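Long-range contacts in VlsE1 (Borreliella burgdorferi, PDB 1L8W), which is a variable surface lipoprotein antigen of the Lyme disease spirochaete and probably helps it evade the host immune response through antigenic variation: residues A71-T76 with K120-V125; E116-L121 with D322-G327; K63-T68 with K311-I316; G162-V167 with A226-A231. All blocks are in the same frame, centred on the assembly; numbering follows the deposited sequence.

In the fold
Helix 59-80, near the N terminus of the model, carries the first segments of contacts 3 and 1, in that order. Contact 1 closes first, on helix 106-131, and so lies wholly within the span of contact 3. Contact 2 opens on the same helix, sharing Lys120 and Leu121 with contact 1. Contact 4 then joins helix 153-170 to helix 220-230, inside the spans of both contacts 2 and 3. Those two close on the C-terminal helix 294-333, contact 3 before contact 2, so their spans cross. Together contacts 1, 2 and 3 tie helices 59-80, 106-131 and 294-333 to one another, while helix 153-170 of contact 4 touches Ile316 of contact 3 through Ile163 and Ile166.

Contact 1. Residues A71-T76 with K120-V125; sequences AKLEKT and KLVKAV
Leu73 overlaps Val122 and Leu121, pressing its CB against Val122 CG2 at 3.5 Å, closer than two such carbons normally sit. Farther out, Leu73 CD1 meets Leu121 CB at 3.6 Å, the two leucine side chains crossing at about a right angle, and lies 4.2 Å from Val125 CG1. The branches of Val122 divide the work: CG2 takes Leu73, whereas CG1 touches Glu74 OE2 at 3.7 Å. Glu74 runs extended beyond CG, which carries its carboxylate across at the margin of the apolar patch. There OE2 forms a salt bridge with Lys126 NZ, one residue beyond 120-125, so a charged link between the same two helices flanks the hydrophobic seam.

The axes of 71-76 and 120-125 approach to 9.5 Å at a signed crossing angle of -160°, and Leu73 and Val122 have the nearest CA atoms, 6.4 Å apart. The pair is thus a close antiparallel helix packing. Helix 294-333 adds Ile320 against Leu73, and helix 153-170 adds Ile166 against Val125 and Ala124, so helices 59-80 and 106-131 meet with two further helices around their buried side.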
loop_
_atom_site.group_PDB
_atom_site.type_symbol
_atom_site.label_atom_id
_atom_site.label_comp_id
_atom_site.label_asym_id
_atom_site.label_seq_id
_atom_site.Cartn_x
_atom_site.Cartn_y
_atom_site.Cartn_z
ATOM N N ALA A 71 12.955 -12.530 6.097
ATOM C CA ALA A 71 13.925 -13.621 5.979
ATOM C C ALA A 71 15.260 -13.174 5.386
ATOM O O ALA A 71 16.324 -13.487 5.922
ATOM C CB ALA A 71 13.341 -14.739 5.139
ATOM N N LYS A 72 15.202 -12.446 4.274
ATOM C CA LYS A 72 16.412 -11.958 3.621
ATOM C C LYS A 72 17.156 -10.970 4.514
ATOM O O LYS A 72 18.382 -10.951 4.546
ATOM C CB LYS A 72 16.067 -11.280 2.287
ATOM C CG LYS A 72 15.444 -12.193 1.245
ATOM C CD LYS A 72 15.128 -11.419 -0.041
ATOM C CE LYS A 72 14.511 -12.306 -1.118
ATOM N NZ LYS A 72 14.171 -11.547 -2.363
ATOM N N LEU A 73 16.410 -10.142 5.236
ATOM C CA LEU A 73 17.020 -9.167 6.130
ATOM C C LEU A 73 17.706 -9.853 7.305
ATOM O O LEU A 73 18.781 -9.446 7.728
ATOM C CB LEU A 73 15.966 -8.183 6.645
ATOM C CG LEU A 73 15.417 -7.203 5.614
ATOM C CD1 LEU A 73 14.428 -6.282 6.285
ATOM C CD2 LEU A 73 16.562 -6.403 5.002
ATOM N N GLU A 74 17.077 -10.895 7.831
ATOM C CA GLU A 74 17.643 -11.640 8.954
ATOM C C GLU A 74 18.927 -12.354 8.562
ATOM O O GLU A 74 19.917 -12.323 9.301
ATOM C CB GLU A 74 16.623 -12.648 9.473
ATOM C CG GLU A 74 15.594 -12.023 10.402
ATOM C CD GLU A 74 14.342 -12.863 10.529
ATOM O OE1 GLU A 74 14.429 -14.093 10.331
ATOM O OE2 GLU A 74 13.272 -12.291 10.840
ATOM N N LYS A 75 18.914 -12.986 7.394
ATOM C CA LYS A 75 20.091 -13.694 6.918
ATOM C C LYS A 75 21.245 -12.728 6.666
ATOM O O LYS A 75 22.392 -12.988 7.046
ATOM C CB LYS A 75 19.770 -14.455 5.634
ATOM C CG LYS A 75 20.949 -15.248 5.144
ATOM C CD LYS A 75 20.538 -16.506 4.424
ATOM C CE LYS A 75 21.706 -17.491 4.433
ATOM N NZ LYS A 75 22.988 -16.847 4.010
ATOM N N THR A 76 20.940 -11.614 6.010
ATOM C CA THR A 76 21.952 -10.604 5.739
ATOM C C THR A 76 22.554 -10.131 7.067
ATOM O O THR A 76 23.757 -9.917 7.161
ATOM C CB THR A 76 21.344 -9.397 4.978
ATOM O OG1 THR A 76 21.186 -9.738 3.593
ATOM C CG2 THR A 76 22.235 -8.176 5.102
ATOM N N LYS A 120 16.026 -2.562 12.700
ATOM C CA LYS A 120 14.894 -1.657 12.561
ATOM C C LYS A 120 13.988 -2.050 11.398
ATOM O O LYS A 120 12.762 -1.969 11.494
ATOM C CB LYS A 120 15.397 -0.224 12.363
ATOM C CG LYS A 120 16.216 0.301 13.539
ATOM C CD LYS A 120 16.650 1.748 13.349
ATOM C CE LYS A 120 17.413 2.236 14.571
ATOM N NZ LYS A 120 17.959 3.601 14.379
ATOM N N LEU A 121 14.603 -2.476 10.304
ATOM C CA LEU A 121 13.869 -2.874 9.119
ATOM C C LEU A 121 13.061 -4.144 9.396
ATOM O O LEU A 121 11.870 -4.207 9.096
ATOM C CB LEU A 121 14.842 -3.094 7.951
ATOM C CG LEU A 121 15.596 -1.871 7.404
ATOM C CD1 LEU A 121 16.690 -2.316 6.433
ATOM C CD2 LEU A 121 14.627 -0.933 6.712
ATOM N N VAL A 122 13.701 -5.148 9.985
ATOM C CA VAL A 122 13.014 -6.400 10.284
ATOM C C VAL A 122 11.808 -6.154 11.182
ATOM O O VAL A 122 10.716 -6.659 10.913
ATOM C CB VAL A 122 13.963 -7.412 10.955
ATOM C CG1 VAL A 122 13.198 -8.672 11.344
ATOM C CG2 VAL A 122 15.104 -7.755 9.997
ATOM N N LYS A 123 12.004 -5.377 12.241
ATOM C CA LYS A 123 10.915 -5.055 13.158
ATOM C C LYS A 123 9.813 -4.292 12.429
ATOM O O LYS A 123 8.627 -4.497 12.688
ATOM C CB LYS A 123 11.430 -4.212 14.326
ATOM C CG LYS A 123 11.985 -5.018 15.509
ATOM C CD LYS A 123 13.216 -5.859 15.147
ATOM C CE LYS A 123 13.647 -6.744 16.321
ATOM N NZ LYS A 123 14.894 -7.522 16.040
ATOM N N ALA A 124 10.214 -3.415 11.511
ATOM C CA ALA A 124 9.262 -2.624 10.743
ATOM C C ALA A 124 8.458 -3.484 9.765
ATOM O O ALA A 124 7.234 -3.340 9.674
ATOM C CB ALA A 124 9.992 -1.505 9.989
ATOM N N VAL A 125 9.127 -4.381 9.038
ATOM C CA VAL A 125 8.402 -5.220 8.091
ATOM C C VAL A 125 7.501 -6.197 8.833
ATOM O O VAL A 125 6.421 -6.528 8.350
ATOM C CB VAL A 125 9.348 -6.023 7.132
ATOM C CG1 VAL A 125 10.406 -5.090 6.522
ATOM C CG2 VAL A 125 9.976 -7.198 7.854
#

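Contact 2. Residues E116-L121 with D322-G327; sequences ELLDKL and DAVSSG
Val324 meets Leu118 and Leu121 where helices 106-131 and 294-333 pack antiparallel in the helical bundle; the axes of 116-121 and 322-327 come to 10.7 Å and are inclined at 168°. The apolar contact is carried by methyl groups. Val324 CG2, anti to its own carbonyl carbon, receives two leucines: Leu118 CD2 approaches to 4.1 Å, with the side chains crossing at about a right angle, and Leu121 CD1 comes to the same distance on a more slanting path. Leu118 does not aim its CB at the partner helix, but its far end swings nearer. Leu73 of helix 59-80 also touches Val324 CG2 through CD2, so this methyl is a meeting point of three helices.

A second kind of contact sets a methyl against backbone. Leu117, with CG anti to its backbone N (chi1 -169°), brings CD1 to 3.8 Å from Ala323 O, while Ala323 CB lies farther from the same methyl, at 4.5 Å. Leu117 therefore rests on the peptide surface of the helix more than on the alanine side chain.

Hydrogen bonding stays within each helix. Gly327 N is held weakly, shared between Ala323 O and Val324 O. Asp322 O accepts Ser326 N as well as Ser325 OG, the hydroxyl standing 2.6 Å from that oxygen and tilted 26° from the carbonyl plane.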
loop_
_atom_site.group_PDB
_atom_site.type_symbol
_atom_site.label_atom_id
_atom_site.label_comp_id
_atom_site.label_asym_id
_atom_site.label_seq_id
_atom_site.Cartn_x
_atom_site.Cartn_y
_atom_site.Cartn_z
ATOM N N GLU A 116 22.112 -2.380 13.380
ATOM C CA GLU A 116 20.979 -1.727 14.025
ATOM C C GLU A 116 19.951 -1.368 12.959
ATOM O O GLU A 116 18.742 -1.466 13.180
ATOM C CB GLU A 116 21.443 -0.458 14.741
ATOM C CG GLU A 116 20.714 -0.153 16.045
ATOM C CD GLU A 116 21.580 -0.418 17.274
ATOM O OE1 GLU A 116 22.712 0.109 17.325
ATOM O OE2 GLU A 116 21.127 -1.141 18.191
ATOM N N LEU A 117 20.457 -0.946 11.803
ATOM C CA LEU A 117 19.624 -0.573 10.671
ATOM C C LEU A 117 18.825 -1.816 10.286
ATOM O O LEU A 117 17.595 -1.774 10.209
ATOM C CB LEU A 117 20.516 -0.109 9.507
ATOM C CG LEU A 117 19.969 0.585 8.249
ATOM C CD1 LEU A 117 20.266 -0.272 7.037
ATOM C CD2 LEU A 117 18.477 0.870 8.373
ATOM N N LEU A 118 19.528 -2.926 10.067
ATOM C CA LEU A 118 18.873 -4.180 9.710
ATOM C C LEU A 118 17.800 -4.554 10.733
ATOM O O LEU A 118 16.715 -5.001 10.362
ATOM C CB LEU A 118 19.906 -5.303 9.594
ATOM C CG LEU A 118 20.842 -5.191 8.386
ATOM C CD1 LEU A 118 22.029 -6.130 8.549
ATOM C CD2 LEU A 118 20.072 -5.506 7.111
ATOM N N ASP A 119 18.102 -4.366 12.016
ATOM C CA ASP A 119 17.148 -4.667 13.089
ATOM C C ASP A 119 15.870 -3.854 12.968
ATOM O O ASP A 119 14.771 -4.381 13.128
ATOM C CB ASP A 119 17.759 -4.388 14.467
ATOM C CG ASP A 119 18.596 -5.535 14.977
ATOM O OD1 ASP A 119 18.407 -6.670 14.481
ATOM O OD2 ASP A 119 19.427 -5.308 15.884
ATOM N N LYS A 120 16.026 -2.562 12.700
ATOM C CA LYS A 120 14.894 -1.657 12.561
ATOM C C LYS A 120 13.988 -2.050 11.398
ATOM O O LYS A 120 12.762 -1.969 11.494
ATOM C CB LYS A 120 15.397 -0.224 12.363
ATOM C CG LYS A 120 16.216 0.301 13.539
ATOM C CD LYS A 120 16.650 1.748 13.349
ATOM C CE LYS A 120 17.413 2.236 14.571
ATOM N NZ LYS A 120 17.959 3.601 14.379
ATOM N N LEU A 121 14.603 -2.476 10.304
ATOM C CA LEU A 121 13.869 -2.874 9.119
ATOM C C LEU A 121 13.061 -4.144 9.396
ATOM O O LEU A 121 11.870 -4.207 9.096
ATOM C CB LEU A 121 14.842 -3.094 7.951
ATOM C CG LEU A 121 15.596 -1.871 7.404
ATOM C CD1 LEU A 121 16.690 -2.316 6.433
ATOM C CD2 LEU A 121 14.627 -0.933 6.712
ATOM N N ASP A 322 18.301 -0.138 -1.290
ATOM C CA ASP A 322 19.304 0.913 -1.246
ATOM C C ASP A 322 19.801 1.161 0.170
ATOM O O ASP A 322 20.993 1.351 0.386
ATOM C CB ASP A 322 18.753 2.216 -1.828
ATOM C CG ASP A 322 18.485 2.121 -3.318
ATOM O OD1 ASP A 322 19.280 1.481 -4.042
ATOM O OD2 ASP A 322 17.480 2.705 -3.769
ATOM N N ALA A 323 18.889 1.168 1.137
ATOM C CA ALA A 323 19.272 1.392 2.530
ATOM C C ALA A 323 20.361 0.401 2.947
ATOM O O ALA A 323 21.354 0.774 3.576
ATOM C CB ALA A 323 18.058 1.246 3.439
ATOM N N VAL A 324 20.164 -0.859 2.580
ATOM C CA VAL A 324 21.104 -1.926 2.905
ATOM C C VAL A 324 22.416 -1.783 2.148
ATOM O O VAL A 324 23.494 -1.884 2.736
ATOM C CB VAL A 324 20.482 -3.320 2.596
ATOM C CG1 VAL A 324 21.523 -4.415 2.745
ATOM C CG2 VAL A 324 19.321 -3.582 3.535
ATOM N N SER A 325 22.326 -1.546 0.843
ATOM C CA SER A 325 23.519 -1.401 0.012
ATOM C C SER A 325 24.455 -0.306 0.529
ATOM O O SER A 325 25.649 -0.540 0.714
ATOM C CB SER A 325 23.119 -1.093 -1.431
ATOM O OG SER A 325 22.380 0.114 -1.495
ATOM N N SER A 326 23.909 0.884 0.763
ATOM C CA SER A 326 24.706 1.999 1.258
ATOM C C SER A 326 25.265 1.681 2.640
ATOM O O SER A 326 26.298 2.218 3.039
ATOM C CB SER A 326 23.866 3.285 1.314
ATOM O OG SER A 326 22.866 3.219 2.316
ATOM N N GLY A 327 24.576 0.810 3.371
ATOM C CA GLY A 327 25.043 0.432 4.689
ATOM C C GLY A 327 26.213 -0.524 4.552
ATOM O O GLY A 327 27.233 -0.382 5.226
#

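Contact 3. Residues K63-T68 with K311-I316; sequences KTYFTT and KVLGAI
Tyr65 and Leu313 have the nearest CA atoms, 8.3 Å apart, where 63-68 of helix 59-80 and 311-316 of helix 294-333 run side by side in the same direction, the axes of these two segments 12.0 Å apart and only 2° from parallel. Large side chains bridge this wide spacing. Tyr65 has CG anti to the backbone N (chi1 167°) and reaches past Leu313, the two side chains sliding by each other in opposite directions. Leu313 CB and CD1 lie over one face of the phenol ring, CB towards its rim, and Leu313 CD2 comes to 3.8 Å from Tyr65 CE2. At the far end of the ring, Tyr65 OH touches Ile316 CG2 at 3.7 Å and is hydrogen-bonded to Thr317 OG1, which also bonds Leu313 O; the phenol oxygen is thereby tied into the backbone of the facing helix.

Phe66 packs beside the tyrosine. Tyr65 CD2 sits 3.7 Å above the Phe66 ring plane near its rim, while Phe66 CE1 lies in the plane of the tyrosine at its edge. Phe66 CZ meets Leu313 CD2 at 4.1 Å, and Ile316 CD1 approaches the phenylalanine edge.

Helix 153-170 closes over the same cluster, with Ile166 against Phe66 and both Ile163 and Ile166 against Ile316. Met281 of helix 269-281 touches Leu313, and Leu224 of helix 220-230 packs on Ile316.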
loop_
_atom_site.group_PDB
_atom_site.type_symbol
_atom_site.label_atom_id
_atom_site.label_comp_id
_atom_site.label_asym_id
_atom_site.label_seq_id
_atom_site.Cartn_x
_atom_site.Cartn_y
_atom_site.Cartn_z
ATOM N N LYS A 63 1.369 -10.738 2.650
ATOM C CA LYS A 63 1.976 -11.205 3.881
ATOM C C LYS A 63 3.236 -11.972 3.516
ATOM O O LYS A 63 4.297 -11.776 4.121
ATOM C CB LYS A 63 1.001 -12.108 4.640
ATOM C CG LYS A 63 1.452 -12.505 6.045
ATOM C CD LYS A 63 0.443 -13.451 6.672
ATOM C CE LYS A 63 0.814 -13.810 8.095
ATOM N NZ LYS A 63 0.722 -12.640 8.993
ATOM N N THR A 64 3.116 -12.833 2.513
ATOM C CA THR A 64 4.241 -13.644 2.044
ATOM C C THR A 64 5.413 -12.746 1.643
ATOM O O THR A 64 6.575 -13.045 1.945
ATOM C CB THR A 64 3.813 -14.510 0.838
ATOM O OG1 THR A 64 2.761 -15.393 1.245
ATOM C CG2 THR A 64 4.982 -15.332 0.305
ATOM N N TYR A 65 5.099 -11.651 0.953
ATOM C CA TYR A 65 6.111 -10.694 0.528
ATOM C C TYR A 65 6.905 -10.181 1.732
ATOM O O TYR A 65 8.136 -10.240 1.737
ATOM C CB TYR A 65 5.467 -9.508 -0.199
ATOM C CG TYR A 65 6.413 -8.337 -0.379
ATOM C CD1 TYR A 65 7.354 -8.313 -1.418
ATOM C CD2 TYR A 65 6.409 -7.280 0.531
ATOM C CE1 TYR A 65 8.269 -7.260 -1.536
ATOM C CE2 TYR A 65 7.318 -6.225 0.424
ATOM C CZ TYR A 65 8.245 -6.220 -0.605
ATOM O OH TYR A 65 9.152 -5.183 -0.674
ATOM N N PHE A 66 6.210 -9.684 2.752
ATOM C CA PHE A 66 6.896 -9.180 3.941
ATOM C C PHE A 66 7.696 -10.260 4.674
ATOM O O PHE A 66 8.835 -10.023 5.060
ATOM C CB PHE A 66 5.904 -8.517 4.913
ATOM C CG PHE A 66 5.356 -7.195 4.429
ATOM C CD1 PHE A 66 6.213 -6.160 4.061
ATOM C CD2 PHE A 66 3.981 -6.983 4.357
ATOM C CE1 PHE A 66 5.700 -4.921 3.627
ATOM C CE2 PHE A 66 3.463 -5.762 3.931
ATOM C CZ PHE A 66 4.318 -4.729 3.565
ATOM N N THR A 67 7.111 -11.444 4.861
ATOM C CA THR A 67 7.810 -12.533 5.545
ATOM C C THR A 67 9.111 -12.850 4.803
ATOM O O THR A 67 10.181 -12.964 5.412
ATOM C CB THR A 67 6.967 -13.823 5.602
ATOM O OG1 THR A 67 5.644 -13.520 6.065
ATOM C CG2 THR A 67 7.616 -14.848 6.584
ATOM N N THR A 68 9.011 -12.975 3.481
ATOM C CA THR A 68 10.167 -13.266 2.642
ATOM C C THR A 68 11.225 -12.162 2.795
ATOM O O THR A 68 12.417 -12.452 2.825
ATOM C CB THR A 68 9.756 -13.387 1.147
ATOM O OG1 THR A 68 8.736 -14.386 1.009
ATOM C CG2 THR A 68 10.955 -13.786 0.286
ATOM N N LYS A 311 3.021 -1.392 -7.236
ATOM C CA LYS A 311 3.834 -0.173 -7.236
ATOM C C LYS A 311 4.372 0.141 -5.836
ATOM O O LYS A 311 5.545 0.493 -5.673
ATOM C CB LYS A 311 3.032 1.037 -7.750
ATOM C CG LYS A 311 2.847 1.094 -9.259
ATOM C CD LYS A 311 2.248 2.445 -9.704
ATOM C CE LYS A 311 2.252 2.555 -11.233
ATOM N NZ LYS A 311 1.771 3.880 -11.705
ATOM N N VAL A 312 3.517 0.033 -4.826
ATOM C CA VAL A 312 3.948 0.311 -3.457
ATOM C C VAL A 312 5.007 -0.681 -2.937
ATOM O O VAL A 312 6.033 -0.271 -2.386
ATOM C CB VAL A 312 2.734 0.348 -2.502
ATOM C CG1 VAL A 312 1.800 -0.765 -2.844
ATOM C CG2 VAL A 312 3.185 0.204 -1.063
ATOM N N LEU A 313 4.779 -1.973 -3.140
ATOM C CA LEU A 313 5.724 -2.998 -2.682
ATOM C C LEU A 313 7.044 -2.953 -3.443
ATOM O O LEU A 313 8.100 -3.241 -2.891
ATOM C CB LEU A 313 5.112 -4.392 -2.831
ATOM C CG LEU A 313 3.862 -4.698 -2.015
ATOM C CD1 LEU A 313 3.492 -6.164 -2.192
ATOM C CD2 LEU A 313 4.134 -4.400 -0.557
ATOM N N GLY A 314 6.977 -2.615 -4.723
ATOM C CA GLY A 314 8.188 -2.510 -5.511
ATOM C C GLY A 314 9.024 -1.349 -5.000
ATOM O O GLY A 314 10.246 -1.443 -4.935
ATOM N N ALA A 315 8.371 -0.256 -4.616
ATOM C CA ALA A 315 9.103 0.899 -4.106
ATOM C C ALA A 315 9.735 0.569 -2.741
ATOM O O ALA A 315 10.840 1.019 -2.428
ATOM C CB ALA A 315 8.164 2.117 -3.997
ATOM N N ILE A 316 9.030 -0.223 -1.936
ATOM C CA ILE A 316 9.542 -0.617 -0.631
ATOM C C ILE A 316 10.790 -1.454 -0.879
ATOM O O ILE A 316 11.808 -1.292 -0.202
ATOM C CB ILE A 316 8.492 -1.438 0.165
ATOM C CG1 ILE A 316 7.349 -0.521 0.622
ATOM C CG2 ILE A 316 9.143 -2.103 1.368
ATOM C CD1 ILE A 316 6.240 -1.242 1.368
#

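Contact 4. Residues G162-V167 with A226-A231; sequences GIKEIV and AIVTAA
Lys164 and Val228 meet without any aromatic ring; the flat group in play is the peptide carbonyl of Val228, whose O lies 3.7 Å from Lys164 CD. The lysine has CG anti to the backbone N (chi1 178°) and lies across Val228 at about a right angle, with CG near Val228 CG1. Its CD also meets Ala231 CB at 3.7 Å, so the aliphatic part of the chain packs on Val228 and Ala231. Beyond CD the chain bends at chi3 and chi4, and NZ has weak, long ion pairs with Asp232 and Glu168.

Next to the lysine, Val228 CG2 sits over the notch between Val167 CG2 and Ile163 CG2. It meets Val167 CG2 tip to tip at 3.5 Å and comes to 4.3 Å from Ile163 CG2. Ile163 extends CD1 farther, to 4.1 Å from Ile227 CG2. Ile163 and Val167 also touch Leu224 on helix 220-230, one turn before Val228.

The CA atoms of Lys164 and Val228 are only 4.7 Å apart, and the axes of 162-167 and 226-230 pass at 8.5 Å with a signed angle of -108°. This is a steep, close helix crossing, in which a short helix lies athwart the bundle, unlike the near-parallel and antiparallel packing along its long axis.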
loop_
_atom_site.group_PDB
_atom_site.type_symbol
_atom_site.label_atom_id
_atom_site.label_comp_id
_atom_site.label_asym_id
_atom_site.label_seq_id
_atom_site.Cartn_x
_atom_site.Cartn_y
_atom_site.Cartn_z
ATOM N N GLY A 162 3.343 0.008 9.555
ATOM C CA GLY A 162 4.486 -0.821 9.227
ATOM C C GLY A 162 5.277 -0.136 8.132
ATOM O O GLY A 162 6.496 -0.010 8.214
ATOM N N ILE A 163 4.566 0.314 7.104
ATOM C CA ILE A 163 5.189 1.004 5.982
ATOM C C ILE A 163 5.895 2.279 6.442
ATOM O O ILE A 163 6.993 2.576 5.986
ATOM C CB ILE A 163 4.148 1.340 4.901
ATOM C CG1 ILE A 163 3.645 0.044 4.267
ATOM C CG2 ILE A 163 4.755 2.265 3.854
ATOM C CD1 ILE A 163 2.712 0.241 3.104
ATOM N N LYS A 164 5.273 3.029 7.348
ATOM C CA LYS A 164 5.907 4.238 7.863
ATOM C C LYS A 164 7.207 3.866 8.584
ATOM O O LYS A 164 8.239 4.517 8.397
ATOM C CB LYS A 164 4.980 4.982 8.831
ATOM C CG LYS A 164 5.633 6.231 9.444
ATOM C CD LYS A 164 4.623 7.129 10.147
ATOM C CE LYS A 164 4.338 6.669 11.563
ATOM N NZ LYS A 164 5.455 6.987 12.501
ATOM N N GLU A 165 7.156 2.818 9.404
ATOM C CA GLU A 165 8.338 2.363 10.137
ATOM C C GLU A 165 9.438 1.916 9.179
ATOM O O GLU A 165 10.623 2.184 9.399
ATOM C CB GLU A 165 7.966 1.215 11.083
ATOM C CG GLU A 165 7.484 1.675 12.467
ATOM C CD GLU A 165 6.634 0.637 13.191
ATOM O OE1 GLU A 165 6.917 -0.575 13.074
ATOM O OE2 GLU A 165 5.683 1.042 13.897
ATOM N N ILE A 166 9.047 1.236 8.109
ATOM C CA ILE A 166 10.023 0.769 7.137
ATOM C C ILE A 166 10.734 1.958 6.499
ATOM O O ILE A 166 11.960 2.014 6.454
ATOM C CB ILE A 166 9.350 -0.052 6.029
ATOM C CG1 ILE A 166 8.954 -1.434 6.567
ATOM C CG2 ILE A 166 10.285 -0.165 4.839
ATOM C CD1 ILE A 166 8.165 -2.280 5.572
ATOM N N VAL A 167 9.938 2.911 6.021
ATOM C CA VAL A 167 10.452 4.106 5.368
ATOM C C VAL A 167 11.338 4.949 6.282
ATOM O O VAL A 167 12.348 5.484 5.838
ATOM C CB VAL A 167 9.286 4.978 4.826
ATOM C CG1 VAL A 167 9.840 6.226 4.124
ATOM C CG2 VAL A 167 8.430 4.149 3.856
ATOM N N ALA A 226 2.497 8.975 0.248
ATOM C CA ALA A 226 1.135 9.286 0.674
ATOM C C ALA A 226 0.699 8.385 1.837
ATOM O O ALA A 226 -0.052 8.815 2.712
ATOM C CB ALA A 226 0.160 9.136 -0.505
ATOM N N ILE A 227 1.162 7.136 1.848
ATOM C CA ILE A 227 0.795 6.223 2.930
ATOM C C ILE A 227 1.577 6.573 4.194
ATOM O O ILE A 227 1.046 6.536 5.300
ATOM C CB ILE A 227 1.057 4.745 2.545
ATOM C CG1 ILE A 227 0.111 4.327 1.404
ATOM C CG2 ILE A 227 0.844 3.847 3.768
ATOM C CD1 ILE A 227 0.411 2.945 0.795
ATOM N N VAL A 228 2.843 6.925 4.023
ATOM C CA VAL A 228 3.680 7.305 5.152
ATOM C C VAL A 228 3.079 8.515 5.886
ATOM O O VAL A 228 2.993 8.527 7.118
ATOM C CB VAL A 228 5.095 7.654 4.671
ATOM C CG1 VAL A 228 5.937 8.125 5.833
ATOM C CG2 VAL A 228 5.733 6.437 4.012
ATOM N N THR A 229 2.662 9.526 5.125
ATOM C CA THR A 229 2.069 10.738 5.693
ATOM C C THR A 229 0.755 10.399 6.376
ATOM O O THR A 229 0.462 10.875 7.472
ATOM C CB THR A 229 1.782 11.790 4.590
ATOM O OG1 THR A 229 2.998 12.105 3.903
ATOM C CG2 THR A 229 1.203 13.065 5.181
ATOM N N ALA A 230 -0.041 9.573 5.712
ATOM C CA ALA A 230 -1.327 9.165 6.244
ATOM C C ALA A 230 -1.183 8.527 7.624
ATOM O O ALA A 230 -1.964 8.816 8.523
ATOM C CB ALA A 230 -1.989 8.199 5.289
ATOM N N ALA A 231 -0.185 7.664 7.780
ATOM C CA ALA A 231 0.051 6.974 9.046
ATOM C C ALA A 231 0.266 7.947 10.199
ATOM O O ALA A 231 0.103 7.587 11.364
ATOM C CB ALA A 231 1.262 6.045 8.919
#